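Long-range contacts in Bd3459 (Bdellovibrio bacteriovorus, PDB 5CEC), which probably acts as a predatory peptidoglycan endopeptidase of the D-Ala-D-Ala carboxypeptidase (S13) family and is bound by the ankyrin-repeat immunity protein Bd3460: residues Phe90-His95 with His107-Asp113; Gly102-Ile106 with Lys132-Ile136; Ile136-Asp142 with Val213-Val219; Phe141-Leu147 with Val174-Leu178. The protein carries 1 engineered substitution. One frame throughout, in Å; residues are numbered along the deposited sequence.

Contact 1: residues Phe90-His95 with His107-Asp113; sequences FKTKLH and HIEGSRD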
# COMPACT_ATOMS: atom_id res chain seq x y z
N PHE A 90 6.21 16.27 13.35
CA PHE A 90 7.64 16.38 13.23
C PHE A 90 7.93 17.84 12.94
O PHE A 90 7.49 18.37 11.92
CB PHE A 90 8.11 15.48 12.08
CG PHE A 90 7.94 14.01 12.40
CD1 PHE A 90 6.75 13.35 12.14
CD2 PHE A 90 8.97 13.30 13.00
CE1 PHE A 90 6.58 12.01 12.49
CE2 PHE A 90 8.80 11.96 13.37
CZ PHE A 90 7.61 11.31 13.09
N LYS A 91 8.69 18.46 13.83
CA LYS A 91 8.89 19.94 13.81
C LYS A 91 10.27 20.24 13.26
O LYS A 91 11.25 20.35 14.02
CB LYS A 91 8.67 20.51 15.21
CG LYS A 91 7.29 20.22 15.74
CD LYS A 91 7.15 20.63 17.20
CE LYS A 91 6.02 19.88 17.89
NZ LYS A 91 6.16 18.39 17.86
N THR A 92 10.38 20.33 11.93
CA THR A 92 11.65 20.67 11.28
C THR A 92 11.86 22.17 11.49
O THR A 92 10.93 22.97 11.29
CB THR A 92 11.59 20.34 9.78
OG1 THR A 92 11.30 18.94 9.63
CG2 THR A 92 12.89 20.65 9.08
N LYS A 93 13.04 22.55 11.97
CA LYS A 93 13.34 23.94 12.26
C LYS A 93 14.33 24.51 11.24
O LYS A 93 15.28 23.85 10.83
CB LYS A 93 13.87 24.07 13.68
CG LYS A 93 12.82 23.72 14.72
CD LYS A 93 13.40 23.77 16.13
CE LYS A 93 12.28 23.83 17.17
NZ LYS A 93 12.79 24.08 18.54
N LEU A 94 14.04 25.71 10.77
CA LEU A 94 14.94 26.42 9.88
C LEU A 94 15.44 27.62 10.67
O LEU A 94 14.67 28.45 11.14
CB LEU A 94 14.19 26.87 8.64
CG LEU A 94 14.15 25.88 7.47
CD1 LEU A 94 13.33 24.67 7.81
CD2 LEU A 94 13.60 26.61 6.26
N HIS A 95 16.74 27.75 10.75
CA HIS A 95 17.40 28.87 11.40
C HIS A 95 17.84 29.82 10.30
O HIS A 95 18.71 29.46 9.52
CB HIS A 95 18.57 28.35 12.22
CG HIS A 95 18.16 27.40 13.29
ND1 HIS A 95 17.85 27.83 14.56
CD2 HIS A 95 17.95 26.06 13.29
CE1 HIS A 95 17.52 26.80 15.31
NE2 HIS A 95 17.56 25.71 14.56
N HIS A 107 20.01 27.17 8.18
CA HIS A 107 20.40 25.87 8.72
C HIS A 107 19.15 25.07 9.04
O HIS A 107 18.29 25.55 9.78
CB HIS A 107 21.24 25.99 9.99
CG HIS A 107 21.53 24.67 10.65
ND1 HIS A 107 22.45 23.77 10.14
CD2 HIS A 107 21.02 24.09 11.76
CE1 HIS A 107 22.51 22.72 10.94
NE2 HIS A 107 21.64 22.88 11.91
N ILE A 108 19.03 23.86 8.49
CA ILE A 108 17.92 22.96 8.80
C ILE A 108 18.27 22.04 9.98
O ILE A 108 19.19 21.22 9.91
CB ILE A 108 17.51 22.11 7.59
CG1 ILE A 108 17.10 23.00 6.40
CG2 ILE A 108 16.37 21.19 7.98
CD1 ILE A 108 16.87 22.24 5.11
N GLU A 109 17.57 22.24 11.08
CA GLU A 109 17.63 21.39 12.25
C GLU A 109 16.53 20.36 12.07
O GLU A 109 15.33 20.67 12.21
CB GLU A 109 17.45 22.24 13.52
CG GLU A 109 17.32 21.42 14.79
CD GLU A 109 17.07 22.25 16.04
OE1 GLU A 109 16.98 23.49 15.94
OE2 GLU A 109 16.92 21.67 17.14
N GLY A 110 16.92 19.15 11.69
CA GLY A 110 15.93 18.15 11.32
C GLY A 110 15.12 17.59 12.48
O GLY A 110 15.50 17.70 13.63
N SER A 111 13.99 17.00 12.13
CA SER A 111 13.10 16.35 13.05
C SER A 111 12.97 14.84 12.83
O SER A 111 12.15 14.20 13.48
CB SER A 111 11.70 16.97 12.94
OG SER A 111 11.19 16.78 11.64
N ARG A 112 13.70 14.29 11.85
CA ARG A 112 13.52 12.91 11.39
C ARG A 112 12.13 12.64 10.84
O ARG A 112 11.66 11.51 10.78
CB ARG A 112 13.90 11.89 12.47
CG ARG A 112 15.28 12.14 13.06
CD ARG A 112 15.80 10.91 13.82
NE ARG A 112 16.18 9.84 12.90
CZ ARG A 112 17.32 9.76 12.23
NH1 ARG A 112 18.28 10.68 12.39
NH2 ARG A 112 17.51 8.73 11.40
N ASP A 113 11.50 13.69 10.31
CA ASP A 113 10.22 13.54 9.57
C ASP A 113 10.45 12.42 8.54
O ASP A 113 11.35 12.54 7.70
CB ASP A 113 9.88 14.90 8.91
CG ASP A 113 8.61 14.90 8.12
OD1 ASP A 113 8.08 13.84 7.73
OD2 ASP A 113 8.13 16.04 7.89
O HOH W 1 13.37 17.03 9.28
O HOH W 2 8.81 18.55 8.98
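Glu109 has about 80 Å² covered here; its carboxylate OE1 accepts a hydrogen bond from His95 NE2 at 2.7 Å, a His-carboxylate pair reaching diagonally between the two strands. Lys93 lays its aliphatic chain beside the same carboxylate, CD to OE1 3.6 Å. Beneath these side chains the backbones of Lys93 and Glu109 bond both ways, Lys93 N to Glu109 O at 3.0 Å and Glu109 N to Lys93 O at 2.8 Å, and His95 and His107 repeat the pattern. This is the antiparallel hairpin of strands 91-98 and 104-109, and Leu94 and Ile108 form the non-hydrogen-bonded pair between, their side chains on the opposite face. Past Glu109 the pairing stops. Phe90, with 76 Å² covered, presents its ring edge to Ser111 O (3.3 Å from CD2), while its CB lies 3.7 Å from Asp113 CB. Beyond the last bridge, one water joins Thr92 OG1 to Ser111 N and a second joins Thr92 OG1 to OD2 of Asp113, whose OD1 accepts from Leu115 N.

Contact 2: residues Gly102-Ile106 with Lys132-Ile136; sequences GSYDI and KITKI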
# COMPACT_ATOMS: atom_id res chain seq x y z
N GLY A 102 21.12 40.63 0.42
CA GLY A 102 19.67 40.38 0.29
C GLY A 102 19.28 38.91 0.26
O GLY A 102 18.10 38.55 0.08
N SER A 103 20.26 38.03 0.42
CA SER A 103 20.00 36.60 0.51
C SER A 103 19.88 36.21 1.99
O SER A 103 19.82 37.08 2.89
CB SER A 103 21.11 35.81 -0.18
OG SER A 103 21.31 36.27 -1.51
N TYR A 104 19.78 34.90 2.21
CA TYR A 104 19.68 34.35 3.55
C TYR A 104 20.57 33.14 3.68
O TYR A 104 20.78 32.42 2.70
CB TYR A 104 18.25 33.93 3.85
CG TYR A 104 17.31 35.09 3.91
CD1 TYR A 104 16.69 35.57 2.75
CD2 TYR A 104 17.02 35.72 5.11
CE1 TYR A 104 15.82 36.65 2.80
CE2 TYR A 104 16.16 36.80 5.15
CZ TYR A 104 15.56 37.25 3.99
OH TYR A 104 14.70 38.33 4.04
N ASP A 105 21.10 32.95 4.88
CA ASP A 105 21.68 31.67 5.28
C ASP A 105 20.63 30.89 6.03
O ASP A 105 19.90 31.47 6.86
CB ASP A 105 22.91 31.85 6.18
CG ASP A 105 24.12 32.37 5.45
OD1 ASP A 105 24.22 32.25 4.20
OD2 ASP A 105 25.01 32.91 6.15
N ILE A 106 20.55 29.59 5.77
CA ILE A 106 19.56 28.75 6.42
C ILE A 106 20.20 27.48 6.90
O ILE A 106 20.82 26.77 6.12
CB ILE A 106 18.37 28.42 5.52
CG1 ILE A 106 17.67 29.71 5.09
CG2 ILE A 106 17.38 27.50 6.25
CD1 ILE A 106 16.45 29.50 4.23
N LYS A 132 9.29 35.75 1.03
CA LYS A 132 10.25 36.56 0.24
C LYS A 132 11.70 36.04 0.36
O LYS A 132 12.66 36.81 0.25
CB LYS A 132 10.10 38.08 0.53
CG LYS A 132 8.72 38.58 0.17
CD LYS A 132 8.38 38.41 -1.31
CE LYS A 132 7.07 39.08 -1.72
NZ LYS A 132 5.91 38.53 -0.96
N ILE A 133 11.84 34.73 0.57
CA ILE A 133 13.13 34.07 0.51
C ILE A 133 13.21 33.38 -0.84
O ILE A 133 12.48 32.43 -1.10
CB ILE A 133 13.32 33.08 1.67
CG1 ILE A 133 13.18 33.81 3.00
CG2 ILE A 133 14.68 32.43 1.54
CD1 ILE A 133 13.19 32.91 4.22
N THR A 134 14.06 33.90 -1.71
CA THR A 134 14.25 33.35 -3.05
C THR A 134 15.69 32.94 -3.33
O THR A 134 15.93 32.19 -4.29
CB THR A 134 13.86 34.37 -4.14
OG1 THR A 134 14.62 35.57 -3.97
CG2 THR A 134 12.40 34.69 -4.06
N LYS A 135 16.63 33.48 -2.56
CA LYS A 135 18.04 33.19 -2.71
C LYS A 135 18.59 32.82 -1.36
O LYS A 135 18.46 33.58 -0.41
CB LYS A 135 18.77 34.43 -3.24
CG LYS A 135 18.48 34.71 -4.71
CD LYS A 135 18.91 36.11 -5.14
CE LYS A 135 18.18 36.58 -6.40
NZ LYS A 135 16.71 36.81 -6.19
N ILE A 136 19.23 31.66 -1.31
CA ILE A 136 19.89 31.15 -0.13
C ILE A 136 21.38 31.08 -0.44
O ILE A 136 21.80 30.46 -1.43
CB ILE A 136 19.38 29.76 0.27
CG1 ILE A 136 17.88 29.83 0.59
CG2 ILE A 136 20.17 29.21 1.46
CD1 ILE A 136 17.19 28.48 0.69
O HOH W 3 16.12 35.93 -0.92
O HOH W 4 13.56 39.00 1.63
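Ile133 sits at the apolar centre, laid against one face of the Tyr104 ring: its CG1 is 4.1 Å from the ring centroid and 22° off the normal, a CH-pi contact. Ile106 extends the patch. Its CD1 meets Ile136 CD1 at 3.8 Å and, more loosely, Ile133 CG2 at 4.4 Å, so three isoleucines and a tyrosine ring close the gap between two chain segments whose directions differ by 71°. Because 132-134 is still loop coming off the helix, strand pairing only begins here. Tyr104 and Ile136 make the one parallel bridge, with Tyr104 N donating to Lys135 O at 3.2 Å and Ile136 CA approaching Tyr104 O at 3.2 Å in a CA-H...O contact; the pairing continues at Glu137. Farther out, Ser103 CB rests 3.5 Å from Lys135 O. A water accepts from Lys135 N and gives a weak bond to Gly102 O; another spans Tyr104 OH and Lys132 O, 2.7 Å from each. Lys132, at positive phi, is the C-prime residue of the Schellman motif ending helix 118-130, and from it the chain swings back into the sheet. The contact thus closes a beta-alpha-beta unit, in which helix 118-130 connects the parallel strands 104-109 and 135-141; Leu128 of that helix touches both Ile106 and Ile133, and Val96 of strand 91-98 meets Tyr104 and Ile133.

Contact 3: residues Ile136-Asp142 with Val213-Val219; sequences IEKLTFD and VRTISFV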
# COMPACT_ATOMS: atom_id res chain seq x y z
N ILE A 136 19.23 31.66 -1.31
CA ILE A 136 19.89 31.15 -0.13
C ILE A 136 21.38 31.08 -0.44
O ILE A 136 21.80 30.46 -1.43
CB ILE A 136 19.38 29.76 0.27
CG1 ILE A 136 17.88 29.83 0.59
CG2 ILE A 136 20.17 29.21 1.46
CD1 ILE A 136 17.19 28.48 0.69
N GLU A 137 22.18 31.71 0.40
CA GLU A 137 23.61 31.73 0.19
C GLU A 137 24.20 30.42 0.68
O GLU A 137 24.73 29.66 -0.10
CB GLU A 137 24.22 32.93 0.93
CG GLU A 137 25.70 33.08 0.70
CD GLU A 137 26.02 33.36 -0.75
OE1 GLU A 137 25.50 34.38 -1.30
OE2 GLU A 137 26.78 32.55 -1.32
N LYS A 138 24.03 30.12 1.96
CA LYS A 138 24.52 28.90 2.54
C LYS A 138 23.33 28.15 3.15
O LYS A 138 22.61 28.67 4.00
CB LYS A 138 25.60 29.18 3.58
CG LYS A 138 26.24 27.95 4.16
CD LYS A 138 27.50 28.26 4.97
CE LYS A 138 27.19 29.10 6.20
NZ LYS A 138 28.40 29.24 7.06
N LEU A 139 23.08 26.96 2.62
CA LEU A 139 22.11 26.04 3.16
C LEU A 139 22.83 24.91 3.86
O LEU A 139 23.57 24.16 3.23
CB LEU A 139 21.19 25.49 2.07
CG LEU A 139 20.14 24.48 2.51
CD1 LEU A 139 19.17 25.13 3.51
CD2 LEU A 139 19.39 23.90 1.32
N THR A 140 22.62 24.77 5.15
CA THR A 140 23.22 23.66 5.90
C THR A 140 22.14 22.85 6.55
O THR A 140 21.00 23.28 6.62
CB THR A 140 24.28 24.14 6.92
OG1 THR A 140 23.66 24.90 7.95
CG2 THR A 140 25.36 24.95 6.24
N PHE A 141 22.48 21.64 6.98
CA PHE A 141 21.51 20.70 7.53
C PHE A 141 22.21 19.72 8.46
O PHE A 141 23.40 19.45 8.28
CB PHE A 141 20.78 19.94 6.41
CG PHE A 141 21.69 19.05 5.60
CD1 PHE A 141 22.43 19.55 4.54
CD2 PHE A 141 21.87 17.72 5.95
CE1 PHE A 141 23.31 18.75 3.85
CE2 PHE A 141 22.75 16.94 5.27
CZ PHE A 141 23.46 17.45 4.22
N ASP A 142 21.47 19.22 9.44
CA ASP A 142 22.03 18.27 10.41
C ASP A 142 21.60 16.83 10.11
O ASP A 142 20.96 16.52 9.10
CB ASP A 142 21.73 18.70 11.86
CG ASP A 142 20.29 18.54 12.28
OD1 ASP A 142 19.49 17.86 11.59
OD2 ASP A 142 19.96 19.11 13.35
N VAL A 213 20.09 28.34 -4.59
CA VAL A 213 20.95 27.98 -3.46
C VAL A 213 22.41 27.94 -3.93
O VAL A 213 22.73 27.21 -4.87
CB VAL A 213 20.59 26.62 -2.86
CG1 VAL A 213 21.45 26.35 -1.64
CG2 VAL A 213 19.11 26.54 -2.52
N ARG A 214 23.30 28.69 -3.27
CA ARG A 214 24.69 28.75 -3.74
C ARG A 214 25.54 27.62 -3.18
O ARG A 214 26.18 26.90 -3.96
CB ARG A 214 25.36 30.10 -3.44
CG ARG A 214 26.74 30.19 -4.11
CD ARG A 214 27.23 31.61 -4.33
NE ARG A 214 26.35 32.41 -5.17
CZ ARG A 214 26.39 33.74 -5.26
NH1 ARG A 214 27.26 34.46 -4.55
NH2 ARG A 214 25.53 34.37 -6.07
N THR A 215 25.55 27.45 -1.85
CA THR A 215 26.42 26.48 -1.17
C THR A 215 25.57 25.62 -0.27
O THR A 215 24.70 26.13 0.43
CB THR A 215 27.47 27.20 -0.29
OG1 THR A 215 28.22 28.09 -1.10
CG2 THR A 215 28.40 26.20 0.37
N ILE A 216 25.83 24.32 -0.27
CA ILE A 216 25.10 23.37 0.57
C ILE A 216 26.11 22.52 1.33
O ILE A 216 27.02 21.95 0.71
CB ILE A 216 24.18 22.47 -0.27
CG1 ILE A 216 23.20 23.34 -1.07
CG2 ILE A 216 23.45 21.46 0.63
CD1 ILE A 216 22.36 22.61 -2.08
N SER A 217 25.93 22.39 2.64
CA SER A 217 26.84 21.57 3.43
C SER A 217 26.21 21.00 4.69
O SER A 217 25.22 21.51 5.17
CB SER A 217 28.13 22.29 3.73
OG SER A 217 27.92 23.43 4.50
N PHE A 218 26.77 19.90 5.16
CA PHE A 218 26.34 19.22 6.38
C PHE A 218 26.98 19.89 7.59
O PHE A 218 28.20 20.16 7.60
CB PHE A 218 26.77 17.75 6.27
CG PHE A 218 26.54 16.95 7.51
CD1 PHE A 218 25.28 16.73 7.98
CD2 PHE A 218 27.60 16.35 8.18
CE1 PHE A 218 25.06 15.97 9.12
CE2 PHE A 218 27.39 15.59 9.31
CZ PHE A 218 26.11 15.41 9.79
N VAL A 219 26.15 20.20 8.59
CA VAL A 219 26.61 20.68 9.90
C VAL A 219 25.90 19.87 10.98
O VAL A 219 24.68 19.97 11.12
CB VAL A 219 26.33 22.19 10.11
CG1 VAL A 219 26.76 22.62 11.51
CG2 VAL A 219 27.05 23.02 9.06
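Strands 138-141 and 213-218 run parallel, 20° apart, and residues pair one to one from Ile136 opposite Val213 to Asp142 opposite Val219. Leu139 N donates to Thr215 O at 2.8 Å and Leu139 O accepts from Ser217 N at 3.0 Å, the alternating pattern of parallel strands; Phe141 follows with a weak bond from its N to Ser217 O (3.3 Å) and a good one from Val219 N to its O (2.9 Å). Segment 136-142 turns a corner at Glu137, interrupting the regular bridges: consecutive carbonyls, Ile136 O and Glu137 O, accept from Arg214 N and Thr215 N. Glu137 and Arg214 add a long salt bridge, OE1 to NH1 3.7 Å, by charge alone because the oxygen lies off the guanidinium plane.

Ile136, Leu139 and Phe141 share one face with Val213, Ile216 and Phe218. Leu139 CB touches Val213 CG1 at 3.8 Å, and Phe218 CA sits over the Phe141 ring, 4.1 Å from its centroid. On the other face Thr140 OG1 bonds to His107. The arrangement is a parallel crossover connection: after strand 135-141 the chain passes through helices 167-182 and 188-200 to outermost strand 212-218, with helix 167-182 packed against Phe141 and Phe218.

Contact 4: residues Phe141-Leu147 with Val174-Leu178; sequences FDENFLL and VRATL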
# COMPACT_ATOMS: atom_id res chain seq x y z
N PHE A 141 22.48 21.64 6.98
CA PHE A 141 21.51 20.70 7.53
C PHE A 141 22.21 19.72 8.46
O PHE A 141 23.40 19.45 8.28
CB PHE A 141 20.78 19.94 6.41
CG PHE A 141 21.69 19.05 5.60
CD1 PHE A 141 22.43 19.55 4.54
CD2 PHE A 141 21.87 17.72 5.95
CE1 PHE A 141 23.31 18.75 3.85
CE2 PHE A 141 22.75 16.94 5.27
CZ PHE A 141 23.46 17.45 4.22
N ASP A 142 21.47 19.22 9.44
CA ASP A 142 22.03 18.27 10.41
C ASP A 142 21.60 16.83 10.11
O ASP A 142 20.96 16.52 9.10
CB ASP A 142 21.73 18.70 11.86
CG ASP A 142 20.29 18.54 12.28
OD1 ASP A 142 19.49 17.86 11.59
OD2 ASP A 142 19.96 19.11 13.35
N GLU A 143 22.02 15.94 10.99
CA GLU A 143 21.87 14.51 10.80
C GLU A 143 20.46 14.00 11.04
O GLU A 143 20.16 12.85 10.78
CB GLU A 143 22.88 13.72 11.65
CG GLU A 143 22.66 13.79 13.15
CD GLU A 143 23.35 14.93 13.86
OE1 GLU A 143 23.50 16.06 13.32
OE2 GLU A 143 23.71 14.72 15.03
N ASN A 144 19.55 14.89 11.46
CA ASN A 144 18.17 14.52 11.60
C ASN A 144 17.31 14.99 10.45
O ASN A 144 16.12 14.75 10.47
CB ASN A 144 17.63 15.02 12.93
CG ASN A 144 18.30 14.34 14.09
OD1 ASN A 144 18.45 13.12 14.09
ND2 ASN A 144 18.67 15.11 15.09
N PHE A 145 17.93 15.66 9.47
CA PHE A 145 17.19 16.08 8.28
C PHE A 145 17.24 14.95 7.27
O PHE A 145 18.22 14.77 6.55
CB PHE A 145 17.76 17.36 7.68
CG PHE A 145 17.04 17.81 6.43
CD1 PHE A 145 15.65 17.95 6.43
CD2 PHE A 145 17.74 17.99 5.23
CE1 PHE A 145 14.99 18.34 5.27
CE2 PHE A 145 17.08 18.38 4.08
CZ PHE A 145 15.71 18.54 4.08
N LEU A 146 16.19 14.15 7.28
CA LEU A 146 16.04 13.03 6.37
C LEU A 146 15.32 13.53 5.14
O LEU A 146 14.25 14.14 5.24
CB LEU A 146 15.31 11.88 7.00
CG LEU A 146 15.83 11.43 8.36
CD1 LEU A 146 14.92 10.36 8.96
CD2 LEU A 146 17.29 10.96 8.29
N LEU A 147 15.94 13.36 3.99
CA LEU A 147 15.39 13.81 2.72
C LEU A 147 15.58 12.70 1.71
O LEU A 147 16.73 12.28 1.43
CB LEU A 147 16.10 15.07 2.23
CG LEU A 147 15.67 15.60 0.88
CD1 LEU A 147 14.24 16.13 0.93
CD2 LEU A 147 16.62 16.69 0.43
N VAL A 174 22.08 13.26 1.24
CA VAL A 174 21.15 14.39 1.45
C VAL A 174 21.68 15.62 0.72
O VAL A 174 20.91 16.32 0.07
CB VAL A 174 20.92 14.66 2.94
CG1 VAL A 174 20.11 15.92 3.15
CG2 VAL A 174 20.17 13.47 3.54
N ARG A 175 22.99 15.87 0.82
CA ARG A 175 23.58 17.01 0.13
C ARG A 175 23.36 16.90 -1.37
O ARG A 175 22.99 17.89 -2.01
CB ARG A 175 25.06 17.17 0.45
CG ARG A 175 25.75 18.30 -0.31
CD ARG A 175 27.15 18.53 0.20
NE ARG A 175 27.86 19.53 -0.59
CZ ARG A 175 28.52 19.33 -1.73
NH1 ARG A 175 28.62 18.12 -2.27
NH2 ARG A 175 29.10 20.36 -2.32
N ALA A 176 23.58 15.71 -1.92
CA ALA A 176 23.36 15.49 -3.32
C ALA A 176 21.91 15.70 -3.74
O ALA A 176 21.66 16.26 -4.79
CB ALA A 176 23.84 14.11 -3.75
N THR A 177 20.96 15.23 -2.93
CA THR A 177 19.56 15.43 -3.23
C THR A 177 19.16 16.91 -3.12
O THR A 177 18.40 17.41 -3.94
CB THR A 177 18.69 14.57 -2.28
OG1 THR A 177 19.09 13.20 -2.40
CG2 THR A 177 17.20 14.71 -2.58
N LEU A 178 19.70 17.60 -2.11
CA LEU A 178 19.48 19.03 -2.00
C LEU A 178 20.00 19.76 -3.24
O LEU A 178 19.32 20.61 -3.77
CB LEU A 178 20.11 19.60 -0.74
CG LEU A 178 19.36 19.35 0.58
CD1 LEU A 178 20.24 19.73 1.76
CD2 LEU A 178 18.04 20.11 0.61
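The end of strand 135-141 and the turning loop after it meet a helix entirely through packing, without a polar bond between them. Asp142 to Phe145 form a type I beta turn, Phe145 N bonding to Asp142 O at 3.2 Å, and Asp142 OD1 accepts from Asn144 N at 3.0 Å in an Asx turn and also from Gly110 N, next to strand 104-109. The reversal brings Phe141, Phe145 and Leu147 to the same side of the loop, facing Val174, Thr177 and Leu178. Val174 fits between them: its CG1 stands over the Phe141 ring, 3.8 Å from the centroid, and reaches Phe145 CD2 at 3.8 Å and Leu147 CB at 4.2 Å. Helix 167-182 thereby packs on one face of the mixed sheet that contains strands 104-109, 135-141 and 212-218. One helical turn on, Leu178 touches the same three side chains without standing over the Phe141 ring, its CD1 3.5 Å from Phe141 CD1 and its CD2 3.7 Å from Leu147 CD2. Thr177 contributes its methyl, CG2 to Leu147 CD2 3.6 Å, while its hydroxyl bonds to Ile173 O. At the margin Arg175 CB lies 4.1 Å from Phe141 CZ, and Arg175 NE donates to Ile216 O.

Overall arrangement
Contacts 1, 2 and 3 follow one mixed sheet across neighbouring strands: an antiparallel pair in contact 1, then parallel pairs in contacts 2 and 3, which share Ile136. Contact 4 packs a helix against that sheet, sharing Phe141 and Asp142 with contact 3 and nested within the loop that contact 3 closes. It is the most buried and wholly apolar across its segments, whereas the other three are partly buried and mix backbone bonds with packing. Exposed lysines and waters border contact 2, and a long salt bridge marks one end of contact 3. Cross-links join them: His107 ND1 lies 2.7 Å from Thr140 OG1, and Gly110 N lies 2.9 Å from Asp142 OD1.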